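Metallo-beta-lactamase (Serratia marcescens, PDB 6K4X) hydrolyses the beta-lactam ring of antibiotics as a zinc-dependent subclass B3 metallo-beta-lactamase, here captured with a thiol inhibitor at its metal site. Local coordinates at residues Lys251-Glu254 and Thr255-Ser259; Val135-Gly138 and Pro139-Val142; Glu201-Glu204 and Lys205-Cys208; Ala211-His215 and Pro216-Asp220. All coordinates share one frame; numbering follows the deposited sequence.

Overall arrangement
Interaction 4 is the buried contact of the four and the one at the metal site. Interaction 2 is partly buried. Interactions 1 and 3 lie at the surface. Interactions 2 and 4 both involve the five-stranded sheet and reach its two outermost strands, 134-137 and 210-213. Interactions 1 and 3 lie on two helices that pack together, 241-260 and 190-205. The two contact centres are about 21 Å apart. The helix contacts use backbone bonds, leucine packing and salt bridges between these helices. The hairpin has paired backbone bonds and one apolar face. Interaction 4 has several bridging waters and a zinc ligand, His215. Interactions 1 and 2 lie farthest apart, on opposite sides of the chain's centre.

Interaction 1 of 4, residues Lys251-Glu254 and Thr255-Ser259. With SO4 (sulfate ion), chain G.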
# COMPACT_ATOMS: atom_id res chain seq x y z
N LYS A 251 -17.14 4.07 -8.01
CA LYS A 251 -17.77 5.34 -8.29
C LYS A 251 -16.85 6.26 -9.10
O LYS A 251 -17.27 6.96 -10.02
CB LYS A 251 -18.20 6.02 -6.99
CG LYS A 251 -18.68 7.46 -7.14
CD LYS A 251 -19.29 8.04 -5.90
CE LYS A 251 -20.50 7.30 -5.38
NZ LYS A 251 -21.54 7.18 -6.41
N ARG A 252 -15.56 6.27 -8.77
CA ARG A 252 -14.63 7.13 -9.48
C ARG A 252 -14.53 6.66 -10.94
O ARG A 252 -14.51 7.50 -11.85
CB ARG A 252 -13.27 7.10 -8.80
CG ARG A 252 -12.24 8.02 -9.42
CD ARG A 252 -11.01 8.13 -8.54
NE ARG A 252 -10.06 9.08 -9.10
CZ ARG A 252 -9.15 9.75 -8.42
NH1 ARG A 252 -9.04 9.59 -7.12
NH2 ARG A 252 -8.31 10.52 -9.08
N LEU A 253 -14.47 5.35 -11.17
CA LEU A 253 -14.43 4.87 -12.54
C LEU A 253 -15.73 5.16 -13.28
O LEU A 253 -15.69 5.60 -14.43
CB LEU A 253 -14.11 3.38 -12.58
CG LEU A 253 -14.13 2.76 -13.98
CD1 LEU A 253 -13.08 3.37 -14.88
CD2 LEU A 253 -13.92 1.25 -13.88
N GLU A 254 -16.88 4.95 -12.63
CA GLU A 254 -18.13 5.18 -13.33
C GLU A 254 -18.30 6.66 -13.67
O GLU A 254 -18.76 7.01 -14.76
CB GLU A 254 -19.32 4.65 -12.53
CG GLU A 254 -19.37 3.12 -12.54
CD GLU A 254 -19.34 2.45 -13.92
OE1 GLU A 254 -19.84 3.05 -14.92
OE2 GLU A 254 -18.82 1.33 -14.05
N THR A 255 -17.91 7.53 -12.75
CA THR A 255 -17.96 8.96 -13.03
C THR A 255 -17.07 9.28 -14.23
O THR A 255 -17.42 10.08 -15.11
CB THR A 255 -17.54 9.77 -11.79
OG1 THR A 255 -18.53 9.62 -10.76
CG2 THR A 255 -17.45 11.25 -12.08
N ARG A 256 -15.87 8.71 -14.26
CA ARG A 256 -14.91 8.95 -15.35
C ARG A 256 -15.46 8.46 -16.69
O ARG A 256 -15.44 9.20 -17.69
CB ARG A 256 -13.58 8.28 -15.03
CG ARG A 256 -12.55 8.37 -16.15
CD ARG A 256 -12.23 9.81 -16.56
NE ARG A 256 -11.28 9.83 -17.67
CZ ARG A 256 -9.97 10.00 -17.58
NH1 ARG A 256 -9.39 10.16 -16.40
NH2 ARG A 256 -9.24 9.98 -18.68
N LEU A 257 -15.99 7.24 -16.73
CA LEU A 257 -16.47 6.69 -18.00
C LEU A 257 -17.63 7.57 -18.50
O LEU A 257 -17.76 7.83 -19.70
CB LEU A 257 -16.92 5.23 -17.85
CG LEU A 257 -15.79 4.24 -17.59
CD1 LEU A 257 -16.34 2.85 -17.34
CD2 LEU A 257 -14.76 4.22 -18.70
N ALA A 258 -18.50 8.01 -17.59
CA ALA A 258 -19.61 8.91 -18.00
C ALA A 258 -19.05 10.20 -18.61
O ALA A 258 -19.59 10.70 -19.61
CB ALA A 258 -20.52 9.19 -16.82
N SER A 259 -17.99 10.74 -18.03
CA SER A 259 -17.39 12.01 -18.46
C SER A 259 -16.78 11.87 -19.86
O SER A 259 -16.57 12.86 -20.55
CB SER A 259 -16.33 12.50 -17.48
OG SER A 259 -16.84 12.62 -16.15
S SO4 G . -11.64 9.09 -4.64
O1 SO4 G . -12.81 8.96 -5.48
O2 SO4 G . -10.55 8.19 -5.03
O3 SO4 G . -11.17 10.50 -4.76
O4 SO4 G . -12.00 8.86 -3.24
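Leu253 and Leu257 meet one turn apart on helix 241-260, and backbone bonds of the same spacing join the rest. Thr255 N bonds to Lys251 O at 2.9 Å. Arg256 N does the same to Arg252 O, and Ala258 N to Glu254 O, each at 3.0 Å. Leu257 N to Leu253 O is 2.8 Å, with an N-H...O angle of 164°.

The apolar contact is between branches. Leu253 CD1 lies 3.9 Å from Leu257 CG, and the two side chains cross at a slant. Leu253 sends CG away from its own N, trans to it (chi1 176°), which carries CD1 along the helix to Leu257. Leu253 packs on Leu196, Arg197 and Phe200 of helix 190-205, and Leu257 on Arg197.

The charged ends turn to other partners. Glu254 OE2 makes a salt bridge with Arg197. Arg256 NE pairs with Glu260, and its NH2 bonds to Ser180. Arg252 is extended. Its NH1 donates to sulfate O2 at 2.9 Å, and that oxygen lies in the guanidinium plane, at the edge. The sulfate probably comes from the crystallisation liquor.

The side chain of Arg252 also touches Thr177 and Val179 of the ligand pocket and comes within about 4 Å of the bound inhibitor. The arrangement is the regular alpha-helical bonding, N-H of i+4 to C=O of i, with one side packed on a neighbouring helix and Arg252 beside the active site.

Interaction 2 of 4, residues Val135-Gly138 and Pro139-Val142; sequences VKLG and PLAV
Val135 and Val142 pair across the hairpin through flat peptide groups, each donor N lying in the plane of the other's carbonyl. Val135 N donates to Val142 O at 2.7 Å, and Val142 N returns a bond to Val135 O at 2.9 Å. Both bonds are nearly straight, at 173°. Nearer the turn the fit is less flat. Leu137 N reaches Leu140 O at 3.0 Å, tilted from the carbonyl plane. Leu140 N sits above the carbonyl plane of Leu137, off its lone pairs, at 2.8 Å from Leu137 O.

These bonds make two hydrogen-bonded pairs. Lys136 and Ala141 form the non-hydrogen-bonded pair between them, where Lys136 CA approaches Leu140 O at 3.2 Å in a CA-H...O contact. The link is a type II' turn from Leu137 to Leu140. Gly138 takes a positive phi of 53° at its second position, followed by Pro139. A water donates to both Gly138 O and Leu140 O and bridges the turn.

Leu140 turns CG beside its own backbone N (chi1 -55°), which sets CG 3.5 Å from Leu137 O.

The hairpin is the edge of the five-stranded sheet, with strand 134-137 outermost. Lys136 and Ala141 lie on one face. Val135, Leu137, Leu140 and Val142 lie on the other, between the two sheets of the metallo-beta-lactamase alpha-beta/beta-alpha sandwich. There they pack on strands 29-31, 37-40 and 65-69 of the seven-stranded sheet, against residues such as Leu31, Ile38 and Tyr67.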
# COMPACT_ATOMS: atom_id res chain seq x y z
N VAL A 135 3.84 -14.62 1.78
CA VAL A 135 5.16 -14.17 2.17
C VAL A 135 5.32 -14.50 3.65
O VAL A 135 4.52 -14.04 4.47
CB VAL A 135 5.34 -12.66 1.92
CG1 VAL A 135 6.71 -12.18 2.38
CG2 VAL A 135 5.10 -12.33 0.46
N LYS A 136 6.31 -15.33 3.99
CA LYS A 136 6.47 -15.75 5.37
C LYS A 136 7.82 -15.28 5.90
O LYS A 136 8.85 -15.26 5.20
CB LYS A 136 6.30 -17.25 5.55
CG LYS A 136 7.17 -18.12 4.66
CD LYS A 136 6.85 -19.58 4.86
CE LYS A 136 7.60 -20.48 3.91
NZ LYS A 136 9.06 -20.26 3.98
N LEU A 137 7.81 -14.87 7.16
CA LEU A 137 9.01 -14.48 7.88
C LEU A 137 8.80 -14.88 9.33
O LEU A 137 8.00 -14.27 10.01
CB LEU A 137 9.20 -12.97 7.76
CG LEU A 137 10.49 -12.39 8.33
CD1 LEU A 137 10.41 -10.87 8.36
CD2 LEU A 137 10.82 -12.92 9.72
N GLY A 138 9.49 -15.92 9.80
CA GLY A 138 9.23 -16.39 11.14
C GLY A 138 7.74 -16.65 11.32
O GLY A 138 7.14 -17.37 10.53
N PRO A 139 7.09 -16.05 12.34
CA PRO A 139 5.67 -16.27 12.55
C PRO A 139 4.76 -15.40 11.67
O PRO A 139 3.54 -15.53 11.73
CB PRO A 139 5.51 -15.84 14.02
CG PRO A 139 6.49 -14.71 14.18
CD PRO A 139 7.68 -15.13 13.34
N LEU A 140 5.33 -14.51 10.86
CA LEU A 140 4.56 -13.60 10.01
C LEU A 140 4.15 -14.31 8.73
O LEU A 140 4.94 -15.02 8.13
CB LEU A 140 5.38 -12.36 9.70
CG LEU A 140 5.92 -11.60 10.90
CD1 LEU A 140 6.67 -10.36 10.42
CD2 LEU A 140 4.81 -11.24 11.87
N ALA A 141 2.92 -14.02 8.28
CA ALA A 141 2.39 -14.58 7.05
C ALA A 141 1.51 -13.54 6.37
O ALA A 141 0.42 -13.24 6.84
CB ALA A 141 1.60 -15.84 7.35
N VAL A 142 2.00 -12.98 5.28
CA VAL A 142 1.33 -11.92 4.55
C VAL A 142 0.92 -12.45 3.18
O VAL A 142 1.76 -13.00 2.45
CB VAL A 142 2.23 -10.68 4.39
CG1 VAL A 142 1.54 -9.65 3.54
CG2 VAL A 142 2.64 -10.11 5.73
O HOH W 1 4.87 -17.73 8.89

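Interaction 3 of 4, residues Glu201-Glu204 and Lys205-Cys208; sequences EAVE and KLSC
Lys205 runs its side chain back past the carbonyl oxygen of Glu201, one turn earlier in the chain. CB starts 3.6 Å from Glu201 O. CG comes nearest, at 3.3 Å from Glu201 O. CD then passes at 3.6 Å from Glu201 O, and CE at 3.9 Å from the same oxygen. CG lies beside the residue's own N and opposite its carbonyl carbon (chi1 -70°), which brings the chain back along the helix. The chain turns at chi4 (-64°). It leaves NZ 6.1 Å from Glu204 OE2, near an opposite charge but not in contact with it. OE1 of Glu204 forms a salt bridge with Arg250 of helix 241-260.

The backbone changes spacing here. Lys205 N makes a weak bond to Glu201 O and another to Ala202 O at 3.2 Å. Leu206 N donates to Val203 O, also at 3.2 Å. A water donates to Val203 O and Leu206 O, and so ties the last helical turn to the loop that follows.

Leu206 lays its branches over the same turn. Its CG meets Ala202 O, and its CD1 approaches Val203 CG2. It also touches Val171 of strand 166-173. Two residues on, Cys208 is joined to Cys242 by a disulfide.

The chemistry is thus mostly short-range. Alkyl contacts and i to i-3 bonds bring the chain out of helix 190-205. The charge of Lys205 may add a weak, longer-range attraction to the nearby acids.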
# COMPACT_ATOMS: atom_id res chain seq x y z
N GLU A 201 -14.10 -5.93 -7.13
CA GLU A 201 -14.76 -7.16 -6.69
C GLU A 201 -13.87 -7.91 -5.69
O GLU A 201 -14.36 -8.40 -4.66
CB GLU A 201 -15.09 -8.04 -7.90
CG GLU A 201 -16.21 -7.48 -8.75
CD GLU A 201 -16.86 -8.51 -9.66
OE1 GLU A 201 -17.86 -8.17 -10.33
OE2 GLU A 201 -16.36 -9.65 -9.70
N ALA A 202 -12.57 -8.01 -5.97
CA ALA A 202 -11.70 -8.73 -5.06
C ALA A 202 -11.66 -8.03 -3.70
O ALA A 202 -11.70 -8.68 -2.64
CB ALA A 202 -10.32 -8.86 -5.65
N VAL A 203 -11.50 -6.71 -3.71
CA VAL A 203 -11.31 -5.99 -2.46
C VAL A 203 -12.59 -6.02 -1.61
O VAL A 203 -12.52 -6.17 -0.39
CB VAL A 203 -10.79 -4.57 -2.73
CG1 VAL A 203 -10.81 -3.72 -1.48
CG2 VAL A 203 -9.38 -4.65 -3.30
N GLU A 204 -13.75 -5.91 -2.24
CA GLU A 204 -15.01 -5.91 -1.47
C GLU A 204 -15.32 -7.32 -0.95
O GLU A 204 -16.28 -7.46 -0.16
CB GLU A 204 -16.15 -5.26 -2.25
CG GLU A 204 -16.67 -6.06 -3.42
CD GLU A 204 -17.42 -5.25 -4.47
OE1 GLU A 204 -17.66 -4.03 -4.27
OE2 GLU A 204 -17.80 -5.85 -5.48
N LYS A 205 -14.58 -8.36 -1.34
CA LYS A 205 -14.75 -9.71 -0.78
C LYS A 205 -13.71 -10.04 0.30
O LYS A 205 -13.83 -11.07 0.96
CB LYS A 205 -14.66 -10.74 -1.90
CG LYS A 205 -15.84 -10.75 -2.86
CD LYS A 205 -15.60 -11.72 -4.00
CE LYS A 205 -16.59 -11.56 -5.13
NZ LYS A 205 -17.96 -11.89 -4.68
N LEU A 206 -12.67 -9.22 0.48
CA LEU A 206 -11.61 -9.55 1.46
C LEU A 206 -12.19 -9.61 2.87
O LEU A 206 -12.98 -8.80 3.27
CB LEU A 206 -10.52 -8.48 1.45
CG LEU A 206 -9.62 -8.46 0.21
CD1 LEU A 206 -8.70 -7.26 0.23
CD2 LEU A 206 -8.81 -9.73 0.08
N SER A 207 -11.68 -10.56 3.66
CA SER A 207 -11.78 -10.50 5.11
C SER A 207 -11.03 -9.26 5.59
O SER A 207 -9.84 -9.13 5.35
CB SER A 207 -11.19 -11.76 5.73
OG SER A 207 -11.86 -12.93 5.25
N CYS A 208 -11.71 -8.33 6.27
CA CYS A 208 -11.17 -6.97 6.40
C CYS A 208 -11.62 -6.26 7.68
O CYS A 208 -12.42 -5.31 7.58
CB CYS A 208 -11.64 -6.15 5.20
SG CYS A 208 -11.11 -4.42 5.13
O HOH W 2 -14.20 -6.68 2.13

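Interaction 4 of 4, residues Ala211-His215 and Pro216-Asp220. With ZN (zinc ion), chain C; D0U (4-azanyl-2-sulfanyl-benzoic acid), chain E.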
# COMPACT_ATOMS: atom_id res chain seq x y z
N ALA A 211 -8.63 -1.82 7.75
CA ALA A 211 -8.06 -1.44 6.46
C ALA A 211 -7.16 -0.23 6.65
O ALA A 211 -7.56 0.76 7.28
CB ALA A 211 -9.13 -1.18 5.44
N ILE A 212 -5.95 -0.32 6.11
CA ILE A 212 -5.01 0.76 6.05
C ILE A 212 -4.82 1.06 4.57
O ILE A 212 -4.26 0.24 3.84
CB ILE A 212 -3.68 0.40 6.72
CG1 ILE A 212 -3.91 0.04 8.19
CG2 ILE A 212 -2.69 1.53 6.57
CD1 ILE A 212 -2.92 -0.95 8.78
N ALA A 213 -5.35 2.19 4.10
CA ALA A 213 -5.26 2.53 2.68
C ALA A 213 -3.93 3.21 2.37
O ALA A 213 -3.43 3.97 3.19
CB ALA A 213 -6.41 3.41 2.28
N ALA A 214 -3.39 2.95 1.18
CA ALA A 214 -2.10 3.49 0.80
C ALA A 214 -2.07 5.02 0.96
O ALA A 214 -1.09 5.59 1.45
CB ALA A 214 -1.76 3.05 -0.60
N HIS A 215 -3.13 5.70 0.52
CA HIS A 215 -3.42 7.06 0.95
C HIS A 215 -4.29 6.98 2.20
O HIS A 215 -5.45 6.58 2.13
CB HIS A 215 -4.13 7.86 -0.16
CG HIS A 215 -3.21 8.19 -1.29
ND1 HIS A 215 -2.36 9.29 -1.26
CD2 HIS A 215 -2.92 7.54 -2.44
CE1 HIS A 215 -1.61 9.29 -2.33
NE2 HIS A 215 -1.93 8.24 -3.09
N PRO A 216 -3.74 7.31 3.38
CA PRO A 216 -4.41 6.91 4.62
C PRO A 216 -5.80 7.50 4.83
O PRO A 216 -6.68 6.89 5.45
CB PRO A 216 -3.42 7.33 5.72
CG PRO A 216 -2.53 8.35 5.06
CD PRO A 216 -2.43 7.92 3.61
N GLU A 217 -6.02 8.68 4.27
CA GLU A 217 -7.31 9.36 4.42
C GLU A 217 -8.42 8.62 3.65
O GLU A 217 -9.60 8.87 3.91
CB GLU A 217 -7.22 10.82 3.99
CG GLU A 217 -7.12 11.05 2.50
CD GLU A 217 -5.83 10.73 1.81
OE1 GLU A 217 -4.80 10.49 2.50
OE2 GLU A 217 -5.89 10.72 0.54
N VAL A 218 -8.08 7.72 2.73
CA VAL A 218 -9.07 6.97 2.03
C VAL A 218 -9.96 6.20 3.01
O VAL A 218 -11.16 6.05 2.77
CB VAL A 218 -8.42 6.05 0.98
CG1 VAL A 218 -9.35 4.95 0.50
CG2 VAL A 218 -7.95 6.88 -0.19
N ASN A 219 -9.39 5.67 4.10
CA ASN A 219 -10.19 5.07 5.16
C ASN A 219 -10.10 5.91 6.44
O ASN A 219 -10.10 5.35 7.56
CB ASN A 219 -9.80 3.61 5.39
CG ASN A 219 -10.72 2.91 6.37
OD1 ASN A 219 -11.92 3.20 6.44
ND2 ASN A 219 -10.20 1.97 7.15
N ASP A 220 -10.03 7.23 6.28
CA ASP A 220 -10.21 8.15 7.40
C ASP A 220 -9.23 7.86 8.54
O ASP A 220 -9.58 8.00 9.71
CB ASP A 220 -11.66 8.16 7.88
CG ASP A 220 -12.64 8.49 6.77
OD1 ASP A 220 -12.31 9.26 5.88
OD2 ASP A 220 -13.78 7.97 6.85
ZN ZN C . -0.73 7.42 -4.53
O2 D0U E . -2.59 6.37 -5.29
C7 D0U E . -3.53 6.99 -5.82
O1 D0U E . -4.74 6.67 -5.65
C3 D0U E . -3.27 8.16 -6.71
C2 D0U E . -4.40 8.94 -7.05
C4 D0U E . -2.00 8.50 -7.20
S1 D0U E . -0.48 7.80 -6.85
C5 D0U E . -1.93 9.62 -8.06
C6 D0U E . -3.04 10.39 -8.41
N1 D0U E . -2.92 11.50 -9.23
C1 D0U E . -4.26 10.05 -7.88
O HOH W 3 -11.01 -0.45 9.01
O HOH W 4 -7.56 3.99 8.53
O HOH W 5 -6.41 4.14 6.01
O HOH W 6 -2.56 11.12 0.84
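His215 and Glu217 lie side by side and point the same way, with His215 bound to the zinc ion. His215 NE2 is 2.0 Å from the zinc. The inhibitor, 4-amino-2-sulfanylbenzoic acid, supplies O2 at 2.3 Å and S1 at 2.4 Å from the same zinc. Asp76 and His77 complete this second zinc site; His72, His74 and His150 bind the other zinc. Inhibitor O2 also lies at the edge of the His215 ring, in its plane.

The second shell starts at the other ring nitrogen. His215 ND1 donates to a water, which donates in turn to Glu217 OE1, and this probably helps fix the rotation of the ring. Glu217 OE2 is 3.4 Å from His215 CB, and the carboxylate is turned 68° from the ring.

Farther out, the chain after His215 is held by backbone and side chains together. Val218 N bonds to His215 O at 2.9 Å. Val218 CB packs on Ala213 CB at 3.6 Å. Asn219 ND2 donates to Ala211 O at 2.9 Å, with its partner in the amide plane.

Strand 210-213 is an edge strand of the five-stranded sheet, beside 166-173. Ala211 and Asn219 pack on helix 241-260, while Pro216 packs on helix 221-231.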